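Local coordinates for iota-carrageenase (PDB 1H80), which hydrolyses iota-carrageenan, a sulfated galactan of red algal cell walls, cutting its beta-1,4 linkages within the chain and inverting the anomeric configuration, at residues R98-R109 / A133-R141; K257-S268 / S347-A358. All coordinates share one frame; numbering follows the deposited sequence.

Both contacts pair parallel strands on adjacent turns of the right-handed beta-helix, about 26 Å apart between centres and about 14 Å between nearest atoms, so they do not touch. Contact 1 (98-109 with 133-141) is the more buried, with 13 of its 20 touching residues buried; contact 2 (257-268 with 347-358) is only partly so. They bury nearly equal area, 963 and 954 Å². Each sets aliphatic and phenylalanine side chains against the inside of the coil. Their polar chemistry differs: contact 1 carries arginines, a lysine and an aspartate on its outer face, whereas contact 2 adds an asparagine and an aspartate side chain to its backbone ladder.

Contact 1: R98-R109 / A133-R141; sequences RLFEVGVNNIVR and AVFKLGDVR
F100-V102 and F135-L137 run parallel, their axes 4.8 Å apart and inclined by 14°, and the pairing resumes at V108-R109 with V140-R141. Between these strands the chain 103-107 bulges out; in 133-141 the break is shorter, G138-D139, with D139 the centre of an inverse gamma turn. On the face bearing F100, V102, V108, F135, L137 and V140, the two phenylalanine rings meet obliquely, with F100 CD2 over one face of F135 at 3.5 Å from its CZ. V102 sends CG2 to the edge of the F135 ring and CG1 to V140 CG2 at 3.6 Å; F113 adds a third ring beside both phenylalanines. This is the apolar interior of a right-handed parallel beta-helix, where like residues stack from one turn to the next. The other face is charged. K136, fully extended, lays CD across the guanidinium of R98 in one of that arginine's two conformers; in the same conformer R98 NH1 makes a weak, and so doubtful, salt-bridge bond to E101 OE2. E101 OE1 binds Q71. R109 is bent at chi2 (-68°), which folds its guanidinium back over R141; the two groups stack at 8°, centres 4.3 Å apart. End-on, NH1 and NH2 of R109 both grip D139 OD1, NH1 at 2.9 Å, from one face of the carboxylate, while I107 CG2 covers the far side of the guanidinium. NH1 also bonds to V108 O, which receives R141 N at 3.1 Å as well. A leucine in place of R109 would probably leave D139 OD1 without both of these donors and R141 without its stacking partner. D139 OD2 is held by R167, and a water donates to it at 2.7 Å.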
loop_
_atom_site.group_PDB
_atom_site.type_symbol
_atom_site.label_atom_id
_atom_site.label_comp_id
_atom_site.label_asym_id
_atom_site.label_seq_id
_atom_site.Cartn_x
_atom_site.Cartn_y
_atom_site.Cartn_z
ATOM N N ARG A 98 0.720 -14.709 4.861
ATOM C CA ARG A 98 -0.006 -13.591 5.444
ATOM C C ARG A 98 -0.393 -14.015 6.849
ATOM O O ARG A 98 -0.641 -15.194 7.098
ATOM C CB ARG A 98 -1.277 -13.276 4.647
ATOM C CG ARG A 98 -1.069 -13.103 3.153
ATOM C CD ARG A 98 -1.343 -14.403 2.420
ATOM N NE ARG A 98 -1.096 -14.290 0.987
ATOM C CZ ARG A 98 -1.409 -15.228 0.101
ATOM N NH1 ARG A 98 -1.989 -16.352 0.500
ATOM N NH2 ARG A 98 -1.139 -15.044 -1.184
ATOM N N LEU A 99 -0.435 -13.065 7.773
ATOM C CA LEU A 99 -0.818 -13.385 9.135
ATOM C C LEU A 99 -2.313 -13.668 9.106
ATOM O O LEU A 99 -2.783 -14.672 9.645
ATOM C CB LEU A 99 -0.547 -12.210 10.075
ATOM C CG LEU A 99 0.894 -11.871 10.454
ATOM C CD1 LEU A 99 0.889 -10.630 11.329
ATOM C CD2 LEU A 99 1.532 -13.030 11.190
ATOM N N PHE A 100 -3.051 -12.787 8.433
ATOM C CA PHE A 100 -4.501 -12.893 8.360
ATOM C C PHE A 100 -5.056 -12.784 6.949
ATOM O O PHE A 100 -4.650 -11.918 6.178
ATOM C CB PHE A 100 -5.132 -11.779 9.198
ATOM C CG PHE A 100 -4.477 -11.578 10.532
ATOM C CD1 PHE A 100 -4.514 -12.577 11.494
ATOM C CD2 PHE A 100 -3.813 -10.389 10.821
ATOM C CE1 PHE A 100 -3.897 -12.399 12.731
ATOM C CE2 PHE A 100 -3.194 -10.199 12.054
ATOM C CZ PHE A 100 -3.236 -11.208 13.010
ATOM N N GLU A 101 -5.996 -13.661 6.622
ATOM C CA GLU A 101 -6.638 -13.621 5.318
ATOM C C GLU A 101 -8.115 -13.376 5.583
ATOM O O GLU A 101 -8.709 -14.008 6.455
ATOM C CB GLU A 101 -6.416 -14.934 4.569
ATOM C CG GLU A 101 -4.941 -15.206 4.305
ATOM C CD GLU A 101 -4.707 -16.346 3.335
ATOM O OE1 GLU A 101 -5.244 -17.449 3.564
ATOM O OE2 GLU A 101 -3.977 -16.135 2.343
ATOM N N VAL A 102 -8.700 -12.439 4.845
ATOM C CA VAL A 102 -10.101 -12.097 5.040
ATOM C C VAL A 102 -10.868 -12.143 3.730
ATOM O O VAL A 102 -10.801 -11.213 2.928
ATOM C CB VAL A 102 -10.238 -10.681 5.640
ATOM C CG1 VAL A 102 -11.656 -10.459 6.147
ATOM C CG2 VAL A 102 -9.220 -10.490 6.753
ATOM N N GLY A 103 -11.587 -13.239 3.512
ATOM C CA GLY A 103 -12.370 -13.375 2.302
ATOM C C GLY A 103 -11.581 -13.916 1.130
ATOM O O GLY A 103 -12.033 -13.842 -0.008
ATOM N N VAL A 104 -10.403 -14.463 1.403
ATOM C CA VAL A 104 -9.579 -15.006 0.333
ATOM C C VAL A 104 -10.118 -16.355 -0.118
ATOM O O VAL A 104 -10.274 -16.598 -1.317
ATOM C CB VAL A 104 -8.115 -15.171 0.783
ATOM C CG1 VAL A 104 -7.307 -15.853 -0.316
ATOM C CG2 VAL A 104 -7.520 -13.808 1.106
ATOM N N ASN A 105 -10.415 -17.220 0.849
ATOM C CA ASN A 105 -10.926 -18.558 0.561
ATOM C C ASN A 105 -12.371 -18.764 0.986
ATOM O O ASN A 105 -12.871 -19.889 0.987
ATOM C CB ASN A 105 -10.046 -19.604 1.240
ATOM C CG ASN A 105 -8.606 -19.518 0.795
ATOM O OD1 ASN A 105 -8.300 -19.685 -0.387
ATOM N ND2 ASN A 105 -7.709 -19.252 1.737
ATOM N N ASN A 106 -13.040 -17.681 1.358
ATOM C CA ASN A 106 -14.432 -17.765 1.768
ATOM C C ASN A 106 -15.084 -16.396 1.641
ATOM O O ASN A 106 -14.486 -15.461 1.111
ATOM C CB ASN A 106 -14.533 -18.270 3.207
ATOM C CG ASN A 106 -13.889 -17.328 4.200
ATOM O OD1 ASN A 106 -13.212 -16.377 3.812
ATOM N ND2 ASN A 106 -14.088 -17.590 5.487
ATOM N N ILE A 107 -16.316 -16.290 2.118
ATOM C CA ILE A 107 -17.054 -15.041 2.051
ATOM C C ILE A 107 -17.168 -14.496 3.462
ATOM O O ILE A 107 -17.658 -15.183 4.355
ATOM C CB ILE A 107 -18.459 -15.277 1.467
ATOM C CG1 ILE A 107 -18.330 -15.932 0.089
ATOM C CG2 ILE A 107 -19.217 -13.964 1.384
ATOM C CD1 ILE A 107 -19.649 -16.358 -0.524
ATOM N N VAL A 108 -16.710 -13.265 3.662
ATOM C CA VAL A 108 -16.760 -12.657 4.985
ATOM C C VAL A 108 -17.585 -11.382 4.983
ATOM O O VAL A 108 -17.424 -10.526 4.116
ATOM C CB VAL A 108 -15.345 -12.320 5.491
ATOM C CG1 VAL A 108 -15.424 -11.653 6.861
ATOM C CG2 VAL A 108 -14.505 -13.586 5.562
ATOM N N ARG A 109 -18.471 -11.265 5.966
ATOM C CA ARG A 109 -19.319 -10.091 6.100
ATOM C C ARG A 109 -19.330 -9.675 7.565
ATOM O O ARG A 109 -19.405 -10.528 8.450
ATOM C CB ARG A 109 -20.747 -10.413 5.654
ATOM C CG ARG A 109 -20.886 -10.841 4.190
ATOM C CD ARG A 109 -20.582 -9.695 3.233
ATOM N NE ARG A 109 -20.765 -10.066 1.827
ATOM C CZ ARG A 109 -19.794 -10.480 1.015
ATOM N NH1 ARG A 109 -18.545 -10.588 1.452
ATOM N NH2 ARG A 109 -20.070 -10.771 -0.253
ATOM N N ALA A 133 2.774 -10.503 4.546
ATOM C CA ALA A 133 1.786 -9.434 4.487
ATOM C C ALA A 133 1.009 -9.620 5.786
ATOM O O ALA A 133 0.926 -10.735 6.305
ATOM C CB ALA A 133 0.867 -9.608 3.291
ATOM N N VAL A 134 0.464 -8.540 6.333
ATOM C CA VAL A 134 -0.295 -8.653 7.570
ATOM C C VAL A 134 -1.718 -9.114 7.257
ATOM O O VAL A 134 -2.222 -10.062 7.861
ATOM C CB VAL A 134 -0.333 -7.308 8.318
ATOM C CG1 VAL A 134 -1.128 -7.444 9.602
ATOM C CG2 VAL A 134 1.088 -6.857 8.627
ATOM N N PHE A 135 -2.356 -8.440 6.307
ATOM C CA PHE A 135 -3.713 -8.785 5.889
ATOM C C PHE A 135 -3.814 -8.915 4.381
ATOM O O PHE A 135 -3.243 -8.116 3.643
ATOM C CB PHE A 135 -4.734 -7.700 6.271
ATOM C CG PHE A 135 -5.135 -7.696 7.711
ATOM C CD1 PHE A 135 -4.434 -6.938 8.640
ATOM C CD2 PHE A 135 -6.236 -8.434 8.137
ATOM C CE1 PHE A 135 -4.827 -6.911 9.976
ATOM C CE2 PHE A 135 -6.636 -8.416 9.470
ATOM C CZ PHE A 135 -5.929 -7.652 10.390
ATOM N N LYS A 136 -4.534 -9.932 3.928
ATOM C CA LYS A 136 -4.809 -10.079 2.510
ATOM C C LYS A 136 -6.330 -10.108 2.500
ATOM O O LYS A 136 -6.945 -10.995 3.097
ATOM C CB LYS A 136 -4.261 -11.376 1.923
ATOM C CG LYS A 136 -4.579 -11.481 0.435
ATOM C CD LYS A 136 -3.913 -12.667 -0.234
ATOM C CE LYS A 136 -4.261 -12.698 -1.715
ATOM N NZ LYS A 136 -3.596 -13.820 -2.435
ATOM N N LEU A 137 -6.932 -9.119 1.852
ATOM C CA LEU A 137 -8.382 -9.020 1.793
ATOM C C LEU A 137 -8.906 -9.504 0.455
ATOM O O LEU A 137 -8.282 -9.285 -0.585
ATOM C CB LEU A 137 -8.817 -7.570 2.009
ATOM C CG LEU A 137 -8.194 -6.852 3.209
ATOM C CD1 LEU A 137 -8.727 -5.433 3.268
ATOM C CD2 LEU A 137 -8.509 -7.603 4.498
ATOM N N GLY A 138 -10.056 -10.168 0.499
ATOM C CA GLY A 138 -10.687 -10.666 -0.707
ATOM C C GLY A 138 -12.167 -10.334 -0.685
ATOM O O GLY A 138 -12.555 -9.160 -0.689
ATOM N N ASP A 139 -12.999 -11.370 -0.652
ATOM C CA ASP A 139 -14.443 -11.195 -0.636
ATOM C C ASP A 139 -14.936 -10.883 0.773
ATOM O O ASP A 139 -15.465 -11.752 1.472
ATOM C CB ASP A 139 -15.131 -12.462 -1.147
ATOM C CG ASP A 139 -16.599 -12.241 -1.460
ATOM O OD1 ASP A 139 -17.167 -11.213 -1.028
ATOM O OD2 ASP A 139 -17.191 -13.107 -2.136
ATOM N N VAL A 140 -14.750 -9.633 1.180
ATOM C CA VAL A 140 -15.176 -9.181 2.494
ATOM C C VAL A 140 -15.879 -7.838 2.358
ATOM O O VAL A 140 -15.448 -6.976 1.595
ATOM C CB VAL A 140 -13.963 -9.063 3.463
ATOM C CG1 VAL A 140 -12.895 -8.156 2.876
ATOM C CG2 VAL A 140 -14.421 -8.535 4.813
ATOM N N ARG A 141 -16.986 -7.683 3.080
ATOM C CA ARG A 141 -17.752 -6.440 3.055
ATOM C C ARG A 141 -18.139 -6.064 4.465
ATOM O O ARG A 141 -18.396 -6.937 5.298
ATOM C CB ARG A 141 -19.016 -6.589 2.219
ATOM C CG ARG A 141 -18.745 -7.018 0.804
ATOM C CD ARG A 141 -20.012 -7.029 -0.017
ATOM N NE ARG A 141 -19.753 -7.631 -1.316
ATOM C CZ ARG A 141 -20.668 -7.792 -2.263
ATOM N NH1 ARG A 141 -21.918 -7.391 -2.063
ATOM N NH2 ARG A 141 -20.329 -8.367 -3.406
HETATM O O HOH W 1 -19.791 -12.716 -2.707
#

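Contact 2: K257-S268 / S347-A358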
loop_
_atom_site.group_PDB
_atom_site.type_symbol
_atom_site.label_atom_id
_atom_site.label_comp_id
_atom_site.label_asym_id
_atom_site.label_seq_id
_atom_site.Cartn_x
_atom_site.Cartn_y
_atom_site.Cartn_z
ATOM N N LYS A 257 -8.941 0.209 -15.573
ATOM C CA LYS A 257 -9.765 1.405 -15.611
ATOM C C LYS A 257 -10.417 1.521 -14.237
ATOM O O LYS A 257 -11.344 0.775 -13.910
ATOM C CB LYS A 257 -10.847 1.286 -16.684
ATOM C CG LYS A 257 -11.805 2.462 -16.691
ATOM C CD LYS A 257 -12.792 2.372 -17.842
ATOM C CE LYS A 257 -13.726 3.567 -17.850
ATOM N NZ LYS A 257 -14.629 3.558 -19.034
ATOM N N ASN A 258 -9.918 2.449 -13.429
ATOM C CA ASN A 258 -10.431 2.657 -12.082
ATOM C C ASN A 258 -11.410 3.817 -12.026
ATOM O O ASN A 258 -11.557 4.568 -12.991
ATOM C CB ASN A 258 -9.267 2.923 -11.128
ATOM C CG ASN A 258 -8.296 1.765 -11.062
ATOM O OD1 ASN A 258 -8.570 0.743 -10.434
ATOM N ND2 ASN A 258 -7.156 1.913 -11.727
ATOM N N GLY A 259 -12.067 3.957 -10.877
ATOM C CA GLY A 259 -13.037 5.013 -10.685
ATOM C C GLY A 259 -12.531 6.237 -9.946
ATOM O O GLY A 259 -11.364 6.622 -10.067
ATOM N N ASP A 260 -13.420 6.842 -9.165
ATOM C CA ASP A 260 -13.099 8.055 -8.429
ATOM C C ASP A 260 -12.381 7.825 -7.112
ATOM O O ASP A 260 -12.623 6.837 -6.412
ATOM C CB ASP A 260 -14.370 8.864 -8.164
ATOM C CG ASP A 260 -15.170 9.132 -9.425
ATOM O OD1 ASP A 260 -14.590 9.072 -10.530
ATOM O OD2 ASP A 260 -16.383 9.412 -9.308
ATOM N N VAL A 261 -11.499 8.762 -6.781
ATOM C CA VAL A 261 -10.734 8.709 -5.546
ATOM C C VAL A 261 -10.586 10.118 -5.002
ATOM O O VAL A 261 -10.284 11.048 -5.747
ATOM C CB VAL A 261 -9.304 8.144 -5.773
ATOM C CG1 VAL A 261 -8.537 8.113 -4.449
ATOM C CG2 VAL A 261 -9.377 6.753 -6.377
ATOM N N GLN A 262 -10.822 10.281 -3.707
ATOM C CA GLN A 262 -10.650 11.579 -3.081
ATOM C C GLN A 262 -9.703 11.407 -1.913
ATOM O O GLN A 262 -9.897 10.533 -1.067
ATOM C CB GLN A 262 -11.969 12.151 -2.573
ATOM C CG GLN A 262 -11.760 13.443 -1.797
ATOM C CD GLN A 262 -13.054 14.057 -1.327
ATOM O OE1 GLN A 262 -13.799 14.640 -2.116
ATOM N NE2 GLN A 262 -13.336 13.925 -0.035
ATOM N N VAL A 263 -8.675 12.243 -1.875
ATOM C CA VAL A 263 -7.697 12.186 -0.804
ATOM C C VAL A 263 -7.571 13.560 -0.174
ATOM O O VAL A 263 -7.514 14.572 -0.874
ATOM C CB VAL A 263 -6.305 11.764 -1.326
ATOM C CG1 VAL A 263 -5.346 11.607 -0.161
ATOM C CG2 VAL A 263 -6.406 10.466 -2.103
ATOM N N THR A 264 -7.545 13.598 1.150
ATOM C CA THR A 264 -7.396 14.859 1.859
ATOM C C THR A 264 -6.302 14.719 2.903
ATOM O O THR A 264 -6.141 13.660 3.510
ATOM C CB THR A 264 -8.702 15.287 2.570
ATOM O OG1 THR A 264 -9.100 14.273 3.504
ATOM C CG2 THR A 264 -9.814 15.511 1.554
ATOM N N ASN A 265 -5.537 15.788 3.085
ATOM C CA ASN A 265 -4.472 15.831 4.076
ATOM C C ASN A 265 -3.383 14.790 3.853
ATOM O O ASN A 265 -3.336 13.756 4.520
ATOM C CB ASN A 265 -5.071 15.682 5.476
ATOM C CG ASN A 265 -4.049 15.886 6.573
ATOM O OD1 ASN A 265 -2.933 16.344 6.320
ATOM N ND2 ASN A 265 -4.427 15.551 7.801
ATOM N N VAL A 266 -2.505 15.082 2.903
ATOM C CA VAL A 266 -1.392 14.203 2.575
ATOM C C VAL A 266 -0.123 14.912 3.009
ATOM O O VAL A 266 0.063 16.089 2.720
ATOM C CB VAL A 266 -1.327 13.938 1.059
ATOM C CG1 VAL A 266 -0.122 13.070 0.723
ATOM C CG2 VAL A 266 -2.612 13.281 0.597
ATOM N N SER A 267 0.750 14.208 3.714
ATOM C CA SER A 267 1.982 14.835 4.152
ATOM C C SER A 267 3.143 13.877 4.029
ATOM O O SER A 267 3.001 12.669 4.216
ATOM C CB SER A 267 1.855 15.313 5.597
ATOM O OG SER A 267 1.662 14.221 6.469
ATOM N N SER A 268 4.299 14.430 3.697
ATOM C CA SER A 268 5.491 13.625 3.544
ATOM C C SER A 268 6.667 14.313 4.201
ATOM O O SER A 268 6.710 15.540 4.284
ATOM C CB SER A 268 5.795 13.418 2.060
ATOM O OG SER A 268 6.102 14.631 1.405
ATOM N N SER A 347 -6.485 3.870 -16.097
ATOM C CA SER A 347 -6.778 5.241 -15.721
ATOM C C SER A 347 -7.551 5.290 -14.419
ATOM O O SER A 347 -7.821 4.263 -13.800
ATOM C CB SER A 347 -7.617 5.901 -16.815
ATOM O OG SER A 347 -8.848 5.211 -16.979
ATOM N N PHE A 348 -7.870 6.508 -14.003
ATOM C CA PHE A 348 -8.669 6.745 -12.816
ATOM C C PHE A 348 -9.741 7.730 -13.248
ATOM O O PHE A 348 -9.572 8.444 -14.239
ATOM C CB PHE A 348 -7.839 7.343 -11.679
ATOM C CG PHE A 348 -7.041 6.329 -10.918
ATOM C CD1 PHE A 348 -5.763 5.970 -11.331
ATOM C CD2 PHE A 348 -7.581 5.711 -9.791
ATOM C CE1 PHE A 348 -5.029 5.009 -10.635
ATOM C CE2 PHE A 348 -6.860 4.750 -9.087
ATOM C CZ PHE A 348 -5.579 4.396 -9.510
ATOM N N GLY A 349 -10.847 7.755 -12.518
ATOM C CA GLY A 349 -11.924 8.665 -12.855
ATOM C C GLY A 349 -11.628 10.043 -12.311
ATOM O O GLY A 349 -10.581 10.625 -12.599
ATOM N N THR A 350 -12.553 10.571 -11.522
ATOM C CA THR A 350 -12.371 11.882 -10.928
ATOM C C THR A 350 -11.493 11.710 -9.700
ATOM O O THR A 350 -11.887 11.057 -8.736
ATOM C CB THR A 350 -13.720 12.489 -10.520
ATOM O OG1 THR A 350 -14.538 12.637 -11.687
ATOM C CG2 THR A 350 -13.525 13.851 -9.860
ATOM N N VAL A 351 -10.293 12.278 -9.755
ATOM C CA VAL A 351 -9.354 12.191 -8.646
ATOM C C VAL A 351 -8.983 13.578 -8.157
ATOM O O VAL A 351 -8.525 14.420 -8.931
ATOM C CB VAL A 351 -8.054 11.466 -9.056
ATOM C CG1 VAL A 351 -7.064 11.479 -7.896
ATOM C CG2 VAL A 351 -8.365 10.037 -9.476
ATOM N N LYS A 352 -9.191 13.813 -6.868
ATOM C CA LYS A 352 -8.858 15.090 -6.262
ATOM C C LYS A 352 -8.110 14.835 -4.969
ATOM O O LYS A 352 -8.510 13.992 -4.166
ATOM C CB LYS A 352 -10.121 15.903 -5.981
ATOM C CG LYS A 352 -10.872 16.299 -7.233
ATOM C CD LYS A 352 -12.059 17.183 -6.910
ATOM C CE LYS A 352 -12.867 17.481 -8.163
ATOM N NZ LYS A 352 -14.052 18.334 -7.869
ATOM N N VAL A 353 -7.011 15.555 -4.795
ATOM C CA VAL A 353 -6.179 15.443 -3.604
ATOM C C VAL A 353 -6.084 16.837 -2.996
ATOM O O VAL A 353 -5.525 17.749 -3.610
ATOM C CB VAL A 353 -4.766 14.946 -3.964
ATOM C CG1 VAL A 353 -3.933 14.780 -2.703
ATOM C CG2 VAL A 353 -4.861 13.631 -4.730
ATOM N N PHE A 354 -6.634 17.001 -1.796
ATOM C CA PHE A 354 -6.624 18.294 -1.117
ATOM C C PHE A 354 -5.617 18.355 0.023
ATOM O O PHE A 354 -5.433 17.380 0.750
ATOM C CB PHE A 354 -8.007 18.611 -0.535
ATOM C CG PHE A 354 -9.121 18.591 -1.540
ATOM C CD1 PHE A 354 -9.685 17.390 -1.951
ATOM C CD2 PHE A 354 -9.625 19.780 -2.061
ATOM C CE1 PHE A 354 -10.738 17.368 -2.864
ATOM C CE2 PHE A 354 -10.675 19.772 -2.973
ATOM C CZ PHE A 354 -11.236 18.562 -3.376
ATOM N N ASP A 355 -4.985 19.518 0.174
ATOM C CA ASP A 355 -4.009 19.770 1.232
ATOM C C ASP A 355 -2.826 18.811 1.229
ATOM O O ASP A 355 -2.813 17.805 1.938
ATOM C CB ASP A 355 -4.697 19.738 2.601
ATOM C CG ASP A 355 -5.888 20.676 2.677
ATOM O OD1 ASP A 355 -5.787 21.818 2.179
ATOM O OD2 ASP A 355 -6.928 20.274 3.244
ATOM N N VAL A 356 -1.823 19.148 0.429
ATOM C CA VAL A 356 -0.622 18.338 0.302
ATOM C C VAL A 356 0.560 19.116 0.865
ATOM O O VAL A 356 0.768 20.278 0.521
ATOM C CB VAL A 356 -0.344 18.002 -1.180
ATOM C CG1 VAL A 356 0.891 17.129 -1.297
ATOM C CG2 VAL A 356 -1.553 17.300 -1.790
ATOM N N THR A 357 1.321 18.482 1.746
ATOM C CA THR A 357 2.484 19.129 2.337
ATOM C C THR A 357 3.683 18.200 2.246
ATOM O O THR A 357 3.643 17.071 2.728
ATOM C CB THR A 357 2.243 19.482 3.819
ATOM O OG1 THR A 357 1.103 20.343 3.925
ATOM C CG2 THR A 357 3.461 20.193 4.407
ATOM N N ALA A 358 4.746 18.681 1.611
ATOM C CA ALA A 358 5.959 17.894 1.476
ATOM C C ALA A 358 7.092 18.611 2.189
ATOM O O ALA A 358 7.427 19.742 1.851
ATOM C CB ALA A 358 6.308 17.702 0.004
HETATM O O HOH W 2 -0.975 18.329 4.496
#
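N258 clasps S347 O with two nitrogens, the backbone N at 2.8 Å and ND2 at 3.2 Å, arriving from opposite faces of the carbonyl plane. Its CB lies over the F348 ring in a CH-pi contact, 3.9 Å from the centroid, and chi1 of -61° lays the amide along the same face, inclined only 23° to the ring, with ND2 offset toward the rim. OD1 accepts from I232 N, and ND2 also bonds T219 OG1. Next along, D260 OD1 takes T350 N at 2.7 Å from above its carboxylate plane. These two grips are the tight part. From here the strands 261-268 and 351-358 run parallel in register. V261, V263 and V266 meet V351, V353 and V356 in ordinary buried contact on the inner face, V266 CG2 crossing V353 CG1 nearly at right angles at 3.9 Å. The solvent side is looser: K257, T350 and D355 are exposed and K352 leads its amine away. N265 and D355, both with positive phi, bend both chains at the same level. There a water lies 3.0 Å from V266 O and is hydrogen-bonded to T357 OG1. Strand 231-243 flanks 261-268 on one side and strand 421-429 flanks 351-358 on the other, where F424 stacks on F354, while V275 of strand 275-277 packs against V266, V353 and V356 in the interior.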